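Local coordinates for Mll3558 protein (Mesorhizobium loti, PDB 3RD6), which is of unknown function but belongs to the AHA1 family, whose Bet v 1-like fold would be consistent with binding a ligand or a partner protein, at residues 24-37 against 47-59. Residues are numbered along the deposited sequence; the frame is centred on the assembly and turned at random.
Sequences FHAFADKATVRRWR and EFSFDFRVGGGEV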
loop_
_atom_site.group_PDB
_atom_site.type_symbol
_atom_site.label_atom_id
_atom_site.label_comp_id
_atom_site.label_asym_id
_atom_site.label_seq_id
_atom_site.Cartn_x
_atom_site.Cartn_y
_atom_site.Cartn_z
ATOM N N PHE A 24 5.120 4.230 20.188
ATOM C CA PHE A 24 5.665 3.419 19.112
ATOM C C PHE A 24 5.479 1.990 19.557
ATOM O O PHE A 24 4.878 1.191 18.861
ATOM C CB PHE A 24 7.157 3.679 18.923
ATOM C CG PHE A 24 7.779 2.867 17.810
ATOM C CD1 PHE A 24 7.555 3.204 16.477
ATOM C CD2 PHE A 24 8.596 1.777 18.096
ATOM C CE1 PHE A 24 8.141 2.474 15.451
ATOM C CE2 PHE A 24 9.185 1.042 17.071
ATOM C CZ PHE A 24 8.958 1.392 15.746
ATOM N N HIS A 25 5.992 1.692 20.741
ATOM C CA HIS A 25 5.907 0.363 21.325
ATOM C C HIS A 25 4.530 -0.252 21.139
ATOM O O HIS A 25 4.404 -1.404 20.728
ATOM C CB HIS A 25 6.226 0.432 22.822
ATOM C CG HIS A 25 6.281 -0.906 23.486
ATOM N ND1 HIS A 25 7.291 -1.814 23.250
ATOM C CD2 HIS A 25 5.424 -1.512 24.342
ATOM C CE1 HIS A 25 7.051 -2.923 23.926
ATOM N NE2 HIS A 25 5.922 -2.765 24.597
ATOM N N ALA A 26 3.494 0.523 21.438
ATOM C CA ALA A 26 2.114 0.045 21.318
ATOM C C ALA A 26 1.758 -0.436 19.908
ATOM O O ALA A 26 0.716 -1.065 19.700
ATOM C CB ALA A 26 1.144 1.145 21.755
ATOM N N PHE A 27 2.617 -0.131 18.943
ATOM C CA PHE A 27 2.385 -0.541 17.568
ATOM C C PHE A 27 3.283 -1.701 17.175
ATOM O O PHE A 27 2.888 -2.573 16.406
ATOM C CB PHE A 27 2.666 0.614 16.592
ATOM C CG PHE A 27 1.585 1.642 16.518
ATOM C CD1 PHE A 27 1.603 2.754 17.354
ATOM C CD2 PHE A 27 0.565 1.519 15.584
ATOM C CE1 PHE A 27 0.615 3.739 17.261
ATOM C CE2 PHE A 27 -0.432 2.499 15.481
ATOM C CZ PHE A 27 -0.400 3.610 16.323
ATOM N N ALA A 28 4.500 -1.690 17.704
ATOM C CA ALA A 28 5.510 -2.690 17.371
ATOM C C ALA A 28 5.559 -3.960 18.221
ATOM O O ALA A 28 6.195 -4.944 17.831
ATOM C CB ALA A 28 6.892 -2.019 17.355
ATOM N N ASP A 29 4.897 -3.939 19.373
ATOM C CA ASP A 29 4.874 -5.097 20.270
ATOM C C ASP A 29 3.589 -5.905 20.078
ATOM O O ASP A 29 2.494 -5.453 20.409
ATOM C CB ASP A 29 4.985 -4.637 21.727
ATOM C CG ASP A 29 4.967 -5.779 22.687
ATOM O OD1 ASP A 29 5.848 -6.657 22.564
ATOM O OD2 ASP A 29 4.072 -5.805 23.558
ATOM N N LYS A 30 3.737 -7.113 19.555
ATOM C CA LYS A 30 2.607 -7.996 19.287
ATOM C C LYS A 30 1.575 -8.065 20.414
ATOM O O LYS A 30 0.387 -7.832 20.186
ATOM C CB LYS A 30 3.131 -9.392 18.957
ATOM C CG LYS A 30 2.085 -10.367 18.486
ATOM C CD LYS A 30 2.758 -11.581 17.885
ATOM C CE LYS A 30 1.768 -12.699 17.653
ATOM N NZ LYS A 30 0.611 -12.260 16.836
ATOM N N ALA A 31 2.029 -8.368 21.628
ATOM C CA ALA A 31 1.133 -8.466 22.782
ATOM C C ALA A 31 0.311 -7.187 22.997
ATOM O O ALA A 31 -0.926 -7.228 23.035
ATOM C CB ALA A 31 1.935 -8.783 24.033
ATOM N N THR A 32 0.997 -6.056 23.147
ATOM C CA THR A 32 0.303 -4.800 23.348
ATOM C C THR A 32 -0.707 -4.598 22.220
ATOM O O THR A 32 -1.888 -4.332 22.463
ATOM C CB THR A 32 1.272 -3.606 23.365
ATOM O OG1 THR A 32 2.122 -3.703 24.503
ATOM C CG2 THR A 32 0.500 -2.293 23.439
ATOM N N VAL A 33 -0.238 -4.737 20.984
ATOM C CA VAL A 33 -1.101 -4.552 19.828
ATOM C C VAL A 33 -2.393 -5.342 19.970
ATOM O O VAL A 33 -3.479 -4.799 19.766
ATOM C CB VAL A 33 -0.381 -4.966 18.510
ATOM C CG1 VAL A 33 -1.289 -4.778 17.321
ATOM C CG2 VAL A 33 0.863 -4.147 18.324
ATOM N N ARG A 34 -2.274 -6.612 20.343
ATOM C CA ARG A 34 -3.445 -7.486 20.477
ATOM C C ARG A 34 -4.454 -7.074 21.529
ATOM O O ARG A 34 -5.429 -7.779 21.741
ATOM C CB ARG A 34 -3.024 -8.934 20.760
ATOM C CG ARG A 34 -2.289 -9.620 19.613
ATOM C CD ARG A 34 -2.389 -11.146 19.730
ATOM N NE ARG A 34 -3.780 -11.581 19.824
ATOM C CZ ARG A 34 -4.225 -12.772 19.441
ATOM N NH1 ARG A 34 -3.392 -13.672 18.928
ATOM N NH2 ARG A 34 -5.515 -13.057 19.563
ATOM N N ARG A 35 -4.235 -5.946 22.193
ATOM C CA ARG A 35 -5.169 -5.519 23.223
ATOM C C ARG A 35 -5.999 -4.292 22.861
ATOM O O ARG A 35 -7.117 -4.140 23.351
ATOM C CB ARG A 35 -4.431 -5.319 24.549
ATOM C CG ARG A 35 -3.711 -6.587 25.023
ATOM C CD ARG A 35 -3.257 -6.495 26.476
ATOM N NE ARG A 35 -2.265 -5.441 26.689
ATOM C CZ ARG A 35 -0.947 -5.626 26.679
ATOM N NH1 ARG A 35 -0.438 -6.831 26.470
ATOM N NH2 ARG A 35 -0.131 -4.601 26.881
ATOM N N TRP A 36 -5.482 -3.415 22.005
ATOM C CA TRP A 36 -6.267 -2.245 21.610
ATOM C C TRP A 36 -6.904 -2.346 20.219
ATOM O O TRP A 36 -7.940 -1.738 19.979
ATOM C CB TRP A 36 -5.451 -0.941 21.719
ATOM C CG TRP A 36 -4.119 -0.905 21.019
ATOM C CD1 TRP A 36 -2.957 -1.486 21.440
ATOM C CD2 TRP A 36 -3.792 -0.179 19.825
ATOM N NE1 TRP A 36 -1.925 -1.160 20.586
ATOM C CE2 TRP A 36 -2.411 -0.367 19.583
ATOM C CE3 TRP A 36 -4.533 0.604 18.931
ATOM C CZ2 TRP A 36 -1.755 0.214 18.491
ATOM C CZ3 TRP A 36 -3.880 1.183 17.841
ATOM C CH2 TRP A 36 -2.507 0.978 17.630
ATOM N N ARG A 37 -6.307 -3.127 19.319
ATOM C CA ARG A 37 -6.850 -3.298 17.974
ATOM C C ARG A 37 -7.580 -4.637 17.807
ATOM O O ARG A 37 -8.629 -4.708 17.160
ATOM C CB ARG A 37 -5.737 -3.235 16.940
ATOM C CG ARG A 37 -4.976 -1.938 16.881
ATOM C CD ARG A 37 -3.703 -2.179 16.105
ATOM N NE ARG A 37 -3.962 -3.145 15.041
ATOM C CZ ARG A 37 -3.018 -3.712 14.306
ATOM N NH1 ARG A 37 -1.743 -3.410 14.523
ATOM N NH2 ARG A 37 -3.353 -4.569 13.358
ATOM N N GLU A 47 -7.449 -15.586 14.129
ATOM C CA GLU A 47 -6.067 -15.663 13.631
ATOM C C GLU A 47 -5.412 -14.294 13.652
ATOM O O GLU A 47 -6.047 -13.287 13.353
ATOM C CB GLU A 47 -5.959 -16.203 12.197
ATOM C CG GLU A 47 -4.515 -16.589 11.864
ATOM C CD GLU A 47 -4.170 -16.550 10.385
ATOM O OE1 GLU A 47 -4.980 -16.991 9.551
ATOM O OE2 GLU A 47 -3.055 -16.090 10.062
ATOM N N PHE A 48 -4.137 -14.261 14.012
ATOM C CA PHE A 48 -3.416 -13.005 14.045
ATOM C C PHE A 48 -1.919 -13.227 13.962
ATOM O O PHE A 48 -1.260 -13.510 14.959
ATOM C CB PHE A 48 -3.746 -12.203 15.313
ATOM C CG PHE A 48 -3.200 -10.801 15.292
ATOM C CD1 PHE A 48 -3.639 -9.891 14.334
ATOM C CD2 PHE A 48 -2.200 -10.410 16.174
ATOM C CE1 PHE A 48 -3.082 -8.615 14.244
ATOM C CE2 PHE A 48 -1.635 -9.135 16.093
ATOM C CZ PHE A 48 -2.078 -8.238 15.125
ATOM N N SER A 49 -1.393 -13.109 12.749
ATOM C CA SER A 49 0.031 -13.258 12.489
ATOM C C SER A 49 0.565 -11.842 12.435
ATOM O O SER A 49 0.075 -11.015 11.679
ATOM C CB SER A 49 0.255 -13.940 11.145
ATOM O OG SER A 49 -0.472 -15.161 11.059
ATOM N N PHE A 50 1.553 -11.552 13.262
ATOM C CA PHE A 50 2.130 -10.215 13.291
ATOM C C PHE A 50 3.650 -10.346 13.245
ATOM O O PHE A 50 4.266 -10.827 14.195
ATOM C CB PHE A 50 1.705 -9.510 14.582
ATOM C CG PHE A 50 2.052 -8.048 14.639
ATOM C CD1 PHE A 50 1.316 -7.123 13.927
ATOM C CD2 PHE A 50 3.079 -7.593 15.461
ATOM C CE1 PHE A 50 1.589 -5.767 14.032
ATOM C CE2 PHE A 50 3.356 -6.242 15.571
ATOM C CZ PHE A 50 2.605 -5.330 14.854
ATOM N N ASP A 51 4.248 -9.941 12.130
ATOM C CA ASP A 51 5.692 -10.002 11.979
ATOM C C ASP A 51 6.176 -8.584 11.723
ATOM O O ASP A 51 6.254 -8.141 10.575
ATOM C CB ASP A 51 6.065 -10.924 10.816
ATOM C CG ASP A 51 7.570 -10.986 10.576
ATOM O OD1 ASP A 51 8.332 -10.317 11.329
ATOM O OD2 ASP A 51 7.980 -11.701 9.627
ATOM N N PHE A 52 6.512 -7.881 12.802
ATOM C CA PHE A 52 6.947 -6.489 12.714
ATOM C C PHE A 52 8.348 -6.234 12.172
ATOM O O PHE A 52 9.300 -6.143 12.933
ATOM C CB PHE A 52 6.798 -5.813 14.076
ATOM C CG PHE A 52 6.792 -4.325 13.997
ATOM C CD1 PHE A 52 5.707 -3.651 13.425
ATOM C CD2 PHE A 52 7.887 -3.588 14.455
ATOM C CE1 PHE A 52 5.717 -2.265 13.304
ATOM C CE2 PHE A 52 7.910 -2.197 14.340
ATOM C CZ PHE A 52 6.822 -1.533 13.763
ATOM N N ARG A 53 8.448 -6.103 10.848
ATOM C CA ARG A 53 9.707 -5.832 10.138
ATOM C C ARG A 53 9.382 -5.427 8.701
ATOM O O ARG A 53 8.326 -5.786 8.185
ATOM C CB ARG A 53 10.592 -7.073 10.111
ATOM C CG ARG A 53 10.054 -8.193 9.258
ATOM C CD ARG A 53 10.945 -9.424 9.323
ATOM N NE ARG A 53 10.338 -10.568 8.651
ATOM C CZ ARG A 53 10.364 -10.772 7.339
ATOM N NH1 ARG A 53 10.989 -9.913 6.538
ATOM N NH2 ARG A 53 9.724 -11.819 6.821
ATOM N N VAL A 54 10.248 -4.658 8.051
ATOM C CA VAL A 54 9.968 -4.287 6.670
ATOM C C VAL A 54 9.931 -5.600 5.896
ATOM O O VAL A 54 10.794 -6.442 6.072
ATOM C CB VAL A 54 11.078 -3.388 6.072
ATOM C CG1 VAL A 54 10.686 -2.945 4.656
ATOM C CG2 VAL A 54 11.319 -2.183 6.970
ATOM N N GLY A 55 8.932 -5.774 5.041
ATOM C CA GLY A 55 8.826 -7.011 4.289
ATOM C C GLY A 55 7.975 -8.007 5.058
ATOM O O GLY A 55 7.406 -8.942 4.499
ATOM N N GLY A 56 7.898 -7.797 6.366
ATOM C CA GLY A 56 7.106 -8.660 7.211
ATOM C C GLY A 56 5.654 -8.245 7.137
ATOM O O GLY A 56 5.339 -7.111 6.801
ATOM N N GLY A 57 4.750 -9.151 7.465
ATOM C CA GLY A 57 3.351 -8.791 7.389
ATOM C C GLY A 57 2.497 -9.180 8.565
ATOM O O GLY A 57 2.968 -9.723 9.563
ATOM N N GLU A 58 1.213 -8.890 8.411
ATOM C CA GLU A 58 0.194 -9.148 9.414
ATOM C C GLU A 58 -0.954 -9.879 8.741
ATOM O O GLU A 58 -1.162 -9.744 7.543
ATOM C CB GLU A 58 -0.282 -7.809 9.965
ATOM C CG GLU A 58 -1.349 -7.843 11.033
ATOM C CD GLU A 58 -1.847 -6.456 11.388
ATOM O OE1 GLU A 58 -1.016 -5.557 11.625
ATOM O OE2 GLU A 58 -3.077 -6.256 11.435
ATOM N N VAL A 59 -1.663 -10.701 9.499
ATOM C CA VAL A 59 -2.820 -11.418 8.979
ATOM C C VAL A 59 -3.802 -11.521 10.120
ATOM O O VAL A 59 -3.459 -11.968 11.205
ATOM C CB VAL A 59 -2.474 -12.808 8.472
ATOM C CG1 VAL A 59 -3.753 -13.513 8.019
ATOM C CG2 VAL A 59 -1.500 -12.707 7.317
#
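Arg37 NH2 meets both carboxylate oxygens of Glu58, and this salt bridge joins the residue after helix 30-36 to strand 57-62 in a contact built on the helix-grip plan of the Bet v 1-like fold, in which the short helices 20-28 and 30-36 pack on one face of a curved antiparallel sheet, near its outermost strand 47-50. The bond to Glu58 OE1 is nearly straight (3.1 Å from Arg37 NH2, N-H...O 170°) and lies in the guanidinium plane on the syn side of the oxygen; the partner Glu58 OE2 is nearer but poorly aligned, a weak bond. The two flat groups are turned 34° against each other.

Between the helices and the sheet stand three phenylalanines, Phe48 and Phe50 on the strand and Phe52 just beyond it, spaced two residues apart and pointing toward the helices. Each has CG anti to the backbone N, which carries the ring away from the backbone toward the helices. Phe50 reaches the junction of the two helices, its ring edge directed at the carbonyl oxygens of Phe27 and Ala28, while Val33 CG2 lies 4.1 Å from Phe50 CZ. Ala28 CB lies over one face of the Phe52 ring, though its modelled closeness is doubtful, and Phe76 packs edge-to-face with the same ring.

At the other end Arg34 runs alongside Phe48, with CG 3.5 Å from Phe48 CD2 and one guanidinium face over Phe48 CB. Lys30 slides past Phe50 and bends at its last torsion (chi4 54°), bringing NZ to Phe48 O at 2.9 Å, with the donor above the carbonyl plane.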